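Local coordinates for diaminopropionate ammonia-lyase (Escherichia coli, PDB 4D9I), which uses pyridoxal 5'-phosphate to eliminate ammonia from both L- and D-2,3-diaminopropionate, giving pyruvate and ammonia, at residues 11-16 against 307-312; 42-47 against 210-215; 47-52 against 61-66. All coordinates share one frame; numbering follows the deposited sequence.

Contact 1: 11-16 against 307-312; sequences ADNKFF and TQFISC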
ATOM      1  N   ALA B  11     -25.635  -8.865  13.233  1.00 38.77           N
ATOM      2  CA  ALA B  11     -26.723  -9.183  14.147  1.00 40.84           C
ATOM      3  C   ALA B  11     -26.894  -8.046  15.139  1.00 40.37           C
ATOM      4  O   ALA B  11     -25.938  -7.665  15.827  1.00 38.27           O
ATOM      5  CB  ALA B  11     -26.455 -10.493  14.871  1.00 41.90           C
ATOM      6  N   ASP B  12     -28.107  -7.492  15.168  1.00 42.03           N
ATOM      7  CA  ASP B  12     -28.522  -6.532  16.200  1.00 42.96           C
ATOM      8  C   ASP B  12     -28.465  -7.179  17.569  1.00 43.64           C
ATOM      9  O   ASP B  12     -28.948  -8.295  17.731  1.00 45.74           O
ATOM     10  CB  ASP B  12     -29.969  -6.090  15.978  1.00 45.66           C
ATOM     11  CG  ASP B  12     -30.136  -5.223  14.768  1.00 45.14           C
ATOM     12  OD1 ASP B  12     -29.230  -4.443  14.424  1.00 43.07           O
ATOM     13  OD2 ASP B  12     -31.195  -5.326  14.142  1.00 47.61           O
ATOM     14  N   ASN B  13     -27.901  -6.478  18.549  1.00 42.52           N
ATOM     15  CA  ASN B  13     -27.837  -6.998  19.926  1.00 43.35           C
ATOM     16  C   ASN B  13     -29.205  -6.927  20.595  1.00 46.48           C
ATOM     17  O   ASN B  13     -29.606  -5.878  21.092  1.00 47.05           O
ATOM     18  CB  ASN B  13     -26.764  -6.257  20.748  1.00 41.25           C
ATOM     19  CG  ASN B  13     -26.681  -6.726  22.211  1.00 42.50           C
ATOM     20  OD1 ASN B  13     -26.067  -6.044  23.045  1.00 41.78           O
ATOM     21  ND2 ASN B  13     -27.255  -7.888  22.519  1.00 43.89           N
ATOM     22  N   LYS B  14     -29.912  -8.053  20.605  1.00 48.88           N
ATOM     23  CA  LYS B  14     -31.256  -8.124  21.190  1.00 52.54           C
ATOM     24  C   LYS B  14     -31.209  -8.055  22.726  1.00 53.85           C
ATOM     25  O   LYS B  14     -32.232  -7.996  23.392  1.00 56.57           O
ATOM     26  CB  LYS B  14     -31.965  -9.391  20.715  1.00 55.02           C
ATOM     27  N   PHE B  15     -29.999  -8.021  23.273  1.00 51.94           N
ATOM     28  CA  PHE B  15     -29.800  -8.066  24.705  1.00 53.04           C
ATOM     29  C   PHE B  15     -29.402  -6.721  25.291  1.00 51.72           C
ATOM     30  O   PHE B  15     -29.297  -6.574  26.506  1.00 52.50           O
ATOM     31  CB  PHE B  15     -28.863  -9.241  25.050  1.00 52.84           C
ATOM     32  CG  PHE B  15     -29.502 -10.572  24.744  1.00 55.97           C
ATOM     33  CD1 PHE B  15     -29.357 -11.162  23.487  1.00 55.37           C
ATOM     34  CD2 PHE B  15     -30.354 -11.171  25.664  1.00 59.26           C
ATOM     35  CE1 PHE B  15     -30.009 -12.353  23.182  1.00 57.80           C
ATOM     36  CE2 PHE B  15     -31.007 -12.368  25.369  1.00 62.07           C
ATOM     37  CZ  PHE B  15     -30.829 -12.955  24.121  1.00 61.11           C
ATOM     38  N   PHE B  16     -29.253  -5.730  24.411  1.00 49.85           N
ATOM     39  CA  PHE B  16     -28.895  -4.362  24.784  1.00 48.88           C
ATOM     40  C   PHE B  16     -29.818  -3.827  25.877  1.00 51.84           C
ATOM     41  O   PHE B  16     -31.033  -3.913  25.752  1.00 54.24           O
ATOM     42  CB  PHE B  16     -28.953  -3.457  23.540  1.00 47.71           C
ATOM     43  CG  PHE B  16     -28.683  -2.004  23.821  1.00 47.25           C
ATOM     44  CD1 PHE B  16     -29.693  -1.169  24.305  1.00 49.85           C
ATOM     45  CD2 PHE B  16     -27.427  -1.463  23.578  1.00 44.49           C
ATOM     46  CE1 PHE B  16     -29.440   0.165  24.566  1.00 49.69           C
ATOM     47  CE2 PHE B  16     -27.173  -0.126  23.832  1.00 44.31           C
ATOM     48  CZ  PHE B  16     -28.177   0.685  24.332  1.00 46.91           C
ATOM     49  N   THR B 307     -24.091  -2.361  20.104  1.00 32.13           N
ATOM     50  CA  THR B 307     -25.270  -2.178  19.266  1.00 33.21           C
ATOM     51  C   THR B 307     -25.453  -3.391  18.360  1.00 33.46           C
ATOM     52  O   THR B 307     -26.557  -3.918  18.234  1.00 35.31           O
ATOM     53  CB  THR B 307     -25.194  -0.886  18.424  1.00 32.22           C
ATOM     54  OG1 THR B 307     -24.700   0.186  19.242  1.00 31.72           O
ATOM     55  CG2 THR B 307     -26.588  -0.524  17.871  1.00 34.24           C
ATOM     56  N   GLN B 308     -24.353  -3.844  17.766  1.00 31.66           N
ATOM     57  CA  GLN B 308     -24.372  -4.926  16.802  1.00 31.97           C
ATOM     58  C   GLN B 308     -23.140  -5.810  16.894  1.00 30.86           C
ATOM     59  O   GLN B 308     -22.072  -5.376  17.313  1.00 29.08           O
ATOM     60  CB  GLN B 308     -24.477  -4.356  15.383  1.00 31.40           C
ATOM     61  CG  GLN B 308     -25.894  -3.983  14.982  1.00 33.41           C
ATOM     62  CD  GLN B 308     -25.940  -3.089  13.758  1.00 32.72           C
ATOM     63  OE1 GLN B 308     -24.924  -2.514  13.354  1.00 31.10           O
ATOM     64  NE2 GLN B 308     -27.114  -2.958  13.166  1.00 34.37           N
ATOM     65  N   PHE B 309     -23.306  -7.059  16.487  1.00 32.16           N
ATOM     66  CA  PHE B 309     -22.192  -7.984  16.355  1.00 31.72           C
ATOM     67  C   PHE B 309     -22.036  -8.340  14.885  1.00 31.57           C
ATOM     68  O   PHE B 309     -23.030  -8.553  14.202  1.00 33.01           O
ATOM     69  CB  PHE B 309     -22.476  -9.245  17.157  1.00 33.76           C
ATOM     70  CG  PHE B 309     -22.872  -8.978  18.579  1.00 34.58           C
ATOM     71  CD1 PHE B 309     -24.166  -9.232  19.010  1.00 36.97           C
ATOM     72  CD2 PHE B 309     -21.951  -8.466  19.485  1.00 33.31           C
ATOM     73  CE1 PHE B 309     -24.541  -8.994  20.329  1.00 38.24           C
ATOM     74  CE2 PHE B 309     -22.323  -8.221  20.804  1.00 34.30           C
ATOM     75  CZ  PHE B 309     -23.612  -8.481  21.220  1.00 36.65           C
ATOM     76  N   ILE B 310     -20.792  -8.399  14.413  1.00 30.11           N
ATOM     77  CA  ILE B 310     -20.492  -8.836  13.048  1.00 30.16           C
ATOM     78  C   ILE B 310     -19.613 -10.088  13.055  1.00 31.08           C
ATOM     79  O   ILE B 310     -18.615 -10.158  13.778  1.00 30.36           O
ATOM     80  CB  ILE B 310     -19.810  -7.728  12.209  1.00 27.89           C
ATOM     81  CG1 ILE B 310     -20.831  -6.650  11.825  1.00 27.85           C
ATOM     82  CG2 ILE B 310     -19.172  -8.311  10.942  1.00 27.85           C
ATOM     83  CD1 ILE B 310     -20.276  -5.475  11.043  1.00 25.79           C
ATOM     84  N   SER B 311     -20.025 -11.075  12.267  1.00 33.33           N
ATOM     85  CA  SER B 311     -19.220 -12.247  11.956  1.00 34.71           C
ATOM     86  C   SER B 311     -18.795 -12.146  10.502  1.00 34.43           C
ATOM     87  O   SER B 311     -19.637 -12.119   9.603  1.00 35.44           O
ATOM     88  CB  SER B 311     -20.024 -13.526  12.164  1.00 38.05           C
ATOM     89  OG  SER B 311     -19.284 -14.661  11.752  1.00 39.35           O
ATOM     90  N   CYS B 312     -17.493 -12.104  10.265  1.00 33.48           N
ATOM     91  CA  CYS B 312     -17.016 -11.888   8.908  1.00 33.30           C
ATOM     92  C   CYS B 312     -15.961 -12.876   8.403  1.00 34.21           C
ATOM     93  O   CYS B 312     -15.257 -13.534   9.179  1.00 34.54           O
ATOM     94  CB  CYS B 312     -16.562 -10.438   8.715  1.00 31.00           C
ATOM     95  SG  CYS B 312     -15.028 -10.046   9.558  1.00 30.74           S
TER
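Ala-11 and Phe-309 form an antiparallel hydrogen-bonded pair, with Ala-11 N giving to Phe-309 O and Phe-309 N giving to Ala-11 O, both 2.8 Å. The same Ala-11 O also receives a CA-H...O contact from Gln-308 CA. At Asp-12, paired with Gln-308 in the next, non-hydrogen-bonded position, the two side chains run side by side in the same direction. Asp-12 OD1 takes a nearly straight bond from Gln-308 NE2 (2.9 Å), and the carboxylate and amide planes lie only 12° apart. Asp-12 OD2 turns to a salt bridge with Lys-362, whose carbonyl oxygen is a further acceptor for Gln-308 NE2, while Gln-308 OE1 bonds to His-254. The strand ends here, yet Asn-13 N still reaches Thr-307 O at 2.9 Å, tilted 32° from the carbonyl plane. With CG anti to its backbone N (chi1 178°), Asn-13 sets that CG 3.6 Å from CE1 of the Phe-309 ring, and a type I turn from Asn-13 to Phe-16 leads the chain off. Strand 8-12 thus edges the mixed sheet beside 308-312; its last rungs are backbone bonds, flanked by an amide-carboxylate bond, the carboxylate's charge probably balanced by Lys-362.

Contact 2: 42-47 against 210-215; sequences YRPTPL and ADEAVE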
ATOM      1  N   TYR B  42       6.433   7.269  26.670  1.00 31.58           N
ATOM      2  CA  TYR B  42       5.003   7.565  26.524  1.00 30.75           C
ATOM      3  C   TYR B  42       4.756   8.700  25.552  1.00 31.10           C
ATOM      4  O   TYR B  42       5.370   9.772  25.674  1.00 32.56           O
ATOM      5  CB  TYR B  42       4.314   7.920  27.845  1.00 31.33           C
ATOM      6  CG  TYR B  42       2.841   8.256  27.644  1.00 30.48           C
ATOM      7  CD1 TYR B  42       1.894   7.243  27.487  1.00 29.06           C
ATOM      8  CD2 TYR B  42       2.404   9.586  27.566  1.00 31.42           C
ATOM      9  CE1 TYR B  42       0.555   7.542  27.278  1.00 28.43           C
ATOM     10  CE2 TYR B  42       1.068   9.895  27.362  1.00 30.89           C
ATOM     11  CZ  TYR B  42       0.148   8.862  27.220  1.00 29.57           C
ATOM     12  OH  TYR B  42      -1.184   9.144  27.004  1.00 29.36           O
ATOM     13  N   ARG B  43       3.839   8.442  24.615  1.00 29.38           N
ATOM     14  CA  ARG B  43       3.332   9.425  23.679  1.00 29.35           C
ATOM     15  C   ARG B  43       1.950   8.932  23.217  1.00 27.52           C
ATOM     16  O   ARG B  43       1.816   7.798  22.773  1.00 26.33           O
ATOM     17  CB  ARG B  43       4.293   9.570  22.476  1.00 29.70           C
ATOM     18  CG  ARG B  43       4.113  10.817  21.625  1.00 30.65           C
ATOM     19  CD  ARG B  43       4.879  10.684  20.307  1.00 30.70           C
ATOM     20  N   PRO B  44       0.914   9.781  23.315  1.00 27.59           N
ATOM     21  CA  PRO B  44      -0.375   9.342  22.772  1.00 26.09           C
ATOM     22  C   PRO B  44      -0.214   8.932  21.316  1.00 24.61           C
ATOM     23  O   PRO B  44       0.473   9.608  20.564  1.00 25.02           O
ATOM     24  CB  PRO B  44      -1.241  10.586  22.887  1.00 27.13           C
ATOM     25  CG  PRO B  44      -0.632  11.362  24.011  1.00 28.87           C
ATOM     26  CD  PRO B  44       0.843  11.141  23.878  1.00 29.27           C
ATOM     27  N   THR B  45      -0.786   7.795  20.945  1.00 23.04           N
ATOM     28  CA  THR B  45      -0.651   7.259  19.595  1.00 21.89           C
ATOM     29  C   THR B  45      -1.526   8.082  18.633  1.00 21.74           C
ATOM     30  O   THR B  45      -2.551   8.633  19.040  1.00 22.09           O
ATOM     31  CB  THR B  45      -1.109   5.788  19.542  1.00 20.81           C
ATOM     32  OG1 THR B  45      -2.445   5.689  20.045  1.00 20.52           O
ATOM     33  CG2 THR B  45      -0.191   4.873  20.353  1.00 20.85           C
ATOM     34  N   PRO B  46      -1.135   8.180  17.349  1.00 21.44           N
ATOM     35  CA  PRO B  46      -1.929   9.078  16.520  1.00 21.51           C
ATOM     36  C   PRO B  46      -3.352   8.602  16.295  1.00 20.61           C
ATOM     37  O   PRO B  46      -3.630   7.390  16.273  1.00 19.40           O
ATOM     38  CB  PRO B  46      -1.167   9.123  15.174  1.00 21.49           C
ATOM     39  CG  PRO B  46       0.232   8.647  15.491  1.00 21.67           C
ATOM     40  CD  PRO B  46       0.087   7.713  16.672  1.00 21.36           C
ATOM     41  N   LEU B  47      -4.237   9.576  16.122  1.00 21.13           N
ATOM     42  CA  LEU B  47      -5.575   9.311  15.644  1.00 21.13           C
ATOM     43  C   LEU B  47      -5.658   9.884  14.234  1.00 21.32           C
ATOM     44  O   LEU B  47      -5.755  11.099  14.063  1.00 22.56           O
ATOM     45  CB  LEU B  47      -6.611   9.991  16.538  1.00 21.88           C
ATOM     46  CG  LEU B  47      -8.072   9.675  16.193  1.00 21.78           C
ATOM     47  CD1 LEU B  47      -8.327   8.187  16.412  1.00 20.94           C
ATOM     48  CD2 LEU B  47      -9.024  10.486  17.053  1.00 22.89           C
ATOM     49  N   ALA B 210      -8.606   4.723  24.655  1.00 22.55           N
ATOM     50  CA  ALA B 210      -9.893   5.372  24.439  1.00 23.79           C
ATOM     51  C   ALA B 210      -9.886   6.798  25.034  1.00 25.52           C
ATOM     52  O   ALA B 210     -10.386   7.750  24.393  1.00 26.12           O
ATOM     53  CB  ALA B 210     -11.021   4.538  25.041  1.00 23.96           C
ATOM     54  N   ASP B 211      -9.316   6.947  26.239  1.00 25.87           N
ATOM     55  CA  ASP B 211      -9.151   8.284  26.851  1.00 27.90           C
ATOM     56  C   ASP B 211      -8.385   9.231  25.908  1.00 27.90           C
ATOM     57  O   ASP B 211      -8.829  10.361  25.649  1.00 29.24           O
ATOM     58  CB  ASP B 211      -8.469   8.204  28.221  1.00 29.16           C
ATOM     59  CG  ASP B 211      -8.359   9.573  28.904  1.00 32.51           C
ATOM     60  OD1 ASP B 211      -9.290   9.928  29.636  1.00 33.88           O
ATOM     61  OD2 ASP B 211      -7.366  10.306  28.698  1.00 33.16           O
ATOM     62  N   GLU B 212      -7.256   8.754  25.387  1.00 25.79           N
ATOM     63  CA  GLU B 212      -6.471   9.524  24.417  1.00 25.92           C
ATOM     64  C   GLU B 212      -7.281   9.900  23.187  1.00 25.43           C
ATOM     65  O   GLU B 212      -7.247  11.052  22.757  1.00 26.75           O
ATOM     66  CB  GLU B 212      -5.232   8.753  23.956  1.00 24.61           C
ATOM     67  CG  GLU B 212      -4.145   8.579  25.000  1.00 24.94           C
ATOM     68  CD  GLU B 212      -3.033   7.676  24.504  1.00 24.15           C
ATOM     69  OE1 GLU B 212      -3.083   7.287  23.296  1.00 23.07           O
ATOM     70  OE2 GLU B 212      -2.100   7.370  25.304  1.00 24.36           O
ATOM     71  N   ALA B 213      -7.996   8.924  22.629  1.00 23.98           N
ATOM     72  CA  ALA B 213      -8.809   9.140  21.428  1.00 23.82           C
ATOM     73  C   ALA B 213      -9.907  10.175  21.646  1.00 25.31           C
ATOM     74  O   ALA B 213     -10.160  10.978  20.759  1.00 25.55           O
ATOM     75  CB  ALA B 213      -9.392   7.825  20.894  1.00 22.46           C
ATOM     76  N   VAL B 214     -10.540  10.162  22.823  1.00 26.06           N
ATOM     77  CA  VAL B 214     -11.597  11.126  23.123  1.00 28.19           C
ATOM     78  C   VAL B 214     -10.994  12.529  23.194  1.00 29.95           C
ATOM     79  O   VAL B 214     -11.524  13.457  22.601  1.00 30.75           O
ATOM     80  CB  VAL B 214     -12.368  10.791  24.425  1.00 28.85           C
ATOM     81  CG1 VAL B 214     -13.281  11.938  24.821  1.00 31.29           C
ATOM     82  CG2 VAL B 214     -13.216   9.551  24.225  1.00 28.07           C
ATOM     83  N   GLU B 215      -9.880  12.659  23.912  1.00 30.62           N
ATOM     84  CA  GLU B 215      -9.129  13.912  23.962  1.00 32.58           C
ATOM     85  C   GLU B 215      -8.777  14.350  22.540  1.00 32.04           C
ATOM     86  O   GLU B 215      -8.915  15.510  22.200  1.00 33.77           O
ATOM     87  CB  GLU B 215      -7.843  13.745  24.778  1.00 33.16           C
ATOM     88  CG  GLU B 215      -7.066  15.042  24.959  1.00 36.19           C
ATOM     89  CD  GLU B 215      -5.704  14.848  25.625  1.00 36.93           C
ATOM     90  OE1 GLU B 215      -5.283  13.698  25.848  1.00 35.20           O
ATOM     91  OE2 GLU B 215      -5.035  15.863  25.923  1.00 39.53           O
TER
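Tyr-42 and Glu-212 meet tip to tip: the phenol OH gives a 2.6 Å hydrogen bond to Glu-212 OE2, approaching on the anti side and 33° out of the carboxylate plane. Ring and carboxylate are turned 69° from each other. The glutamate chain is extended beyond CG (chi2 174°), which carries CD away from the helix and into the bend of the loop. There Pro-44 packs its CB 3.8 Å from Glu-212 CD, and Thr-45 N adds a weak bond of 3.3 Å to OE1. Arg-70 and Lys-65 form salt bridges with the same OE1, so the buried carboxylate is held from several directions and is probably kept ionised. An alanine in place of Glu-212 would probably leave Arg-70 and Lys-65 without this counter-charge and open a gap beside Pro-44 and the Tyr-42 hydroxyl. Contact is looser further along, where Leu-47 CD2 comes no nearer than 3.9 Å to Ala-213 O. On the solvent side, the exposed Glu-215 pairs with Arg-33, which also bonds to the Tyr-42 hydroxyl. The loop entering strand 47-49 is thereby fastened to helix 208-220, with helix 26-36 supplying Arg-33 at one end and helix 235-248 packing on Val-214 behind.

Contact 3: 47-52 against 61-66; sequences LCALDD and KILVKD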
ATOM      1  N   LEU B  47      -4.237   9.576  16.122  1.00 21.13           N
ATOM      2  CA  LEU B  47      -5.575   9.311  15.644  1.00 21.13           C
ATOM      3  C   LEU B  47      -5.658   9.884  14.234  1.00 21.32           C
ATOM      4  O   LEU B  47      -5.755  11.099  14.063  1.00 22.56           O
ATOM      5  CB  LEU B  47      -6.611   9.991  16.538  1.00 21.88           C
ATOM      6  CG  LEU B  47      -8.072   9.675  16.193  1.00 21.78           C
ATOM      7  CD1 LEU B  47      -8.327   8.187  16.412  1.00 20.94           C
ATOM      8  CD2 LEU B  47      -9.024  10.486  17.053  1.00 22.89           C
ATOM      9  N   CYS B  48      -5.623   9.017  13.233  1.00 20.95           N
ATOM     10  CA  CYS B  48      -5.453   9.487  11.853  1.00 21.25           C
ATOM     11  C   CYS B  48      -6.810   9.735  11.202  1.00 20.94           C
ATOM     12  O   CYS B  48      -7.719   8.911  11.327  1.00 20.54           O
ATOM     13  CB  CYS B  48      -4.644   8.477  11.040  1.00 20.97           C
ATOM     14  SG  CYS B  48      -3.104   7.937  11.820  1.00 23.26           S
ATOM     15  N   ALA B  49      -6.947  10.862  10.513  1.00 21.14           N
ATOM     16  CA  ALA B  49      -8.182  11.176   9.835  1.00 20.95           C
ATOM     17  C   ALA B  49      -8.111  10.680   8.391  1.00 20.25           C
ATOM     18  O   ALA B  49      -7.356  11.210   7.581  1.00 20.47           O
ATOM     19  CB  ALA B  49      -8.466  12.676   9.894  1.00 22.37           C
ATOM     20  N   LEU B  50      -8.889   9.655   8.068  1.00 19.11           N
ATOM     21  CA  LEU B  50      -8.863   9.159   6.709  1.00 18.86           C
ATOM     22  C   LEU B  50      -9.993   9.862   5.950  1.00 19.52           C
ATOM     23  O   LEU B  50     -10.983   9.249   5.604  1.00 19.23           O
ATOM     24  CB  LEU B  50      -8.964   7.624   6.663  1.00 17.79           C
ATOM     25  CG  LEU B  50      -7.944   6.830   7.489  1.00 17.35           C
ATOM     26  CD1 LEU B  50      -8.190   5.336   7.302  1.00 16.77           C
ATOM     27  CD2 LEU B  50      -6.485   7.160   7.142  1.00 17.32           C
ATOM     28  N   ASP B  51      -9.828  11.166   5.740  1.00 20.70           N
ATOM     29  CA  ASP B  51     -10.859  12.010   5.107  1.00 22.02           C
ATOM     30  C   ASP B  51     -11.256  11.563   3.698  1.00 21.67           C
ATOM     31  O   ASP B  51     -12.452  11.548   3.345  1.00 22.23           O
ATOM     32  CB  ASP B  51     -10.423  13.478   5.050  1.00 23.56           C
ATOM     33  CG  ASP B  51     -10.419  14.164   6.418  1.00 25.05           C
ATOM     34  OD1 ASP B  51     -10.847  13.590   7.459  1.00 25.23           O
ATOM     35  OD2 ASP B  51      -9.981  15.325   6.450  1.00 26.70           O
ATOM     36  N   ASP B  52     -10.260  11.264   2.869  1.00 21.22           N
ATOM     37  CA  ASP B  52     -10.556  10.929   1.484  1.00 21.18           C
ATOM     38  C   ASP B  52     -11.241   9.563   1.389  1.00 20.44           C
ATOM     39  O   ASP B  52     -12.168   9.382   0.575  1.00 20.60           O
ATOM     40  CB  ASP B  52      -9.299  11.026   0.603  1.00 21.54           C
ATOM     41  CG  ASP B  52      -8.821  12.456   0.461  1.00 22.81           C
ATOM     42  OD1 ASP B  52      -9.676  13.352   0.507  1.00 24.01           O
ATOM     43  OD2 ASP B  52      -7.614  12.711   0.324  1.00 23.15           O
ATOM     44  N   LYS B  61     -16.566  11.054   8.539  1.00 25.97           N
ATOM     45  CA  LYS B  61     -15.195  10.874   8.999  1.00 25.14           C
ATOM     46  C   LYS B  61     -14.895   9.434   9.317  1.00 23.60           C
ATOM     47  O   LYS B  61     -15.778   8.673   9.738  1.00 23.68           O
ATOM     48  CB  LYS B  61     -14.893  11.755  10.223  1.00 26.62           C
ATOM     49  CG  LYS B  61     -14.692  13.239   9.870  1.00 28.78           C
ATOM     50  CD  LYS B  61     -13.351  13.729  10.401  1.00 29.12           C
ATOM     51  CE  LYS B  61     -12.800  14.914   9.614  1.00 30.55           C
ATOM     52  NZ  LYS B  61     -11.317  14.953   9.800  1.00 30.04           N
ATOM     53  N   ILE B  62     -13.642   9.048   9.079  1.00 22.49           N
ATOM     54  CA  ILE B  62     -13.136   7.759   9.506  1.00 21.08           C
ATOM     55  C   ILE B  62     -11.832   8.072  10.250  1.00 20.91           C
ATOM     56  O   ILE B  62     -10.909   8.644   9.658  1.00 20.98           O
ATOM     57  CB  ILE B  62     -12.905   6.795   8.325  1.00 20.16           C
ATOM     58  CG1 ILE B  62     -14.232   6.460   7.604  1.00 20.55           C
ATOM     59  CG2 ILE B  62     -12.214   5.504   8.771  1.00 19.15           C
ATOM     60  CD1 ILE B  62     -14.037   5.585   6.355  1.00 19.73           C
ATOM     61  N   LEU B  63     -11.790   7.722  11.539  1.00 20.32           N
ATOM     62  CA  LEU B  63     -10.687   8.066  12.420  1.00 20.29           C
ATOM     63  C   LEU B  63     -10.079   6.769  12.908  1.00 19.48           C
ATOM     64  O   LEU B  63     -10.799   5.923  13.466  1.00 20.19           O
ATOM     65  CB  LEU B  63     -11.172   8.895  13.607  1.00 21.21           C
ATOM     66  CG  LEU B  63     -11.961  10.165  13.248  1.00 22.53           C
ATOM     67  CD1 LEU B  63     -12.624  10.716  14.493  1.00 24.00           C
ATOM     68  CD2 LEU B  63     -11.054  11.197  12.583  1.00 22.88           C
ATOM     69  N   VAL B  64      -8.787   6.596  12.683  1.00 18.68           N
ATOM     70  CA  VAL B  64      -8.120   5.340  13.060  1.00 17.87           C
ATOM     71  C   VAL B  64      -7.115   5.601  14.159  1.00 18.08           C
ATOM     72  O   VAL B  64      -6.106   6.310  13.959  1.00 18.34           O
ATOM     73  CB  VAL B  64      -7.409   4.662  11.868  1.00 17.48           C
ATOM     74  CG1 VAL B  64      -6.785   3.317  12.297  1.00 16.92           C
ATOM     75  CG2 VAL B  64      -8.385   4.464  10.711  1.00 17.48           C
ATOM     76  N   LYS B  65      -7.381   5.005  15.314  1.00 22.56           N
ATOM     77  CA  LYS B  65      -6.423   4.980  16.404  1.00 21.64           C
ATOM     78  C   LYS B  65      -5.326   3.968  16.096  1.00 20.52           C
ATOM     79  O   LYS B  65      -5.580   2.740  16.068  1.00 20.13           O
ATOM     80  CB  LYS B  65      -7.164   4.648  17.713  1.00 21.45           C
ATOM     81  CG  LYS B  65      -6.369   4.858  18.999  1.00 21.12           C
ATOM     82  CD  LYS B  65      -5.877   6.292  19.188  1.00 22.23           C
ATOM     83  CE  LYS B  65      -5.318   6.487  20.604  1.00 22.48           C
ATOM     84  NZ  LYS B  65      -4.482   7.715  20.724  1.00 23.70           N
ATOM     85  N   ASP B  66      -4.100   4.479  15.900  1.00 20.44           N
ATOM     86  CA  ASP B  66      -2.971   3.703  15.401  1.00 20.00           C
ATOM     87  C   ASP B  66      -2.048   3.212  16.526  1.00 19.19           C
ATOM     88  O   ASP B  66      -1.092   3.891  16.937  1.00 19.48           O
ATOM     89  CB  ASP B  66      -2.188   4.516  14.348  1.00 21.42           C
ATOM     90  CG  ASP B  66      -1.028   3.746  13.754  1.00 21.69           C
ATOM     91  OD1 ASP B  66      -0.907   2.525  14.016  1.00 20.98           O
ATOM     92  OD2 ASP B  66      -0.241   4.357  12.993  1.00 23.31           O
TER
HETATM   93  O   HOH W   1     -11.968  11.195   8.478  1.00 17.27           O
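Leu-47 wedges its CD1 methyl between the backbone and side chains of the neighbouring strand, 3.5 Å from Lys-65 N and 4.1 Å from Leu-63 CB. Further along this face Ala-49 is small, and Leu-63 fills the hollow over it, resting CD2 4.0 Å from Ala-49 CB. On the other face, which carries Cys-48 and Val-64, Leu-50 swings its CD1 against Val-64 CG2 at 3.5 Å, its CG lying anti to its own carbonyl carbon (chi1 -54°); Ile-62 CG2 flanks the same methyl less closely. Strands 47-49 and 61-66 are an antiparallel pair at the edge of the mixed sheet in this fold type II enzyme, 47-49 outermost and 61-66 joined on its other side to 370-375. Cys-48 and Val-64 exchange backbone bonds. Past the last bridged pair, Leu-50 N still bonds to Ile-62 O (2.8 Å), and Leu-50, centre of an inverse gamma turn and N-cap, leads into helix 51-57. Beyond it, Lys-61 bends at chi2 (-125°) and lies beside Asp-51, where NZ meets the syn lone pair of OD1 in a 2.7 Å salt bridge. A water gives to that same OD1 and accepts from Ile-62 N.

Overall arrangement
Contacts 1 and 3 are antiparallel pairings at the two outermost strands of one mixed sheet, about 24 Å apart between centres, whereas contact 2 ties a loop to a helix. Contact 1 is partly buried, with a polar side-chain pair alongside its backbone rungs; contact 3 is buried and packs mainly aliphatic side chains, its salt bridge lying at the exposed Asp-51. Contact 2 is also buried but gathers charge around one carboxylate. Contacts 2 and 3 share Leu-47 and touch directly: besides its bridge to Glu-212, Lys-65 NZ lies 2.7 Å from Thr-45 O, a probable hydrogen bond, tying strand 61-66 to both loop and helix of contact 2. Along the chain, contact 3 is nested within contact 2, and both within contact 1.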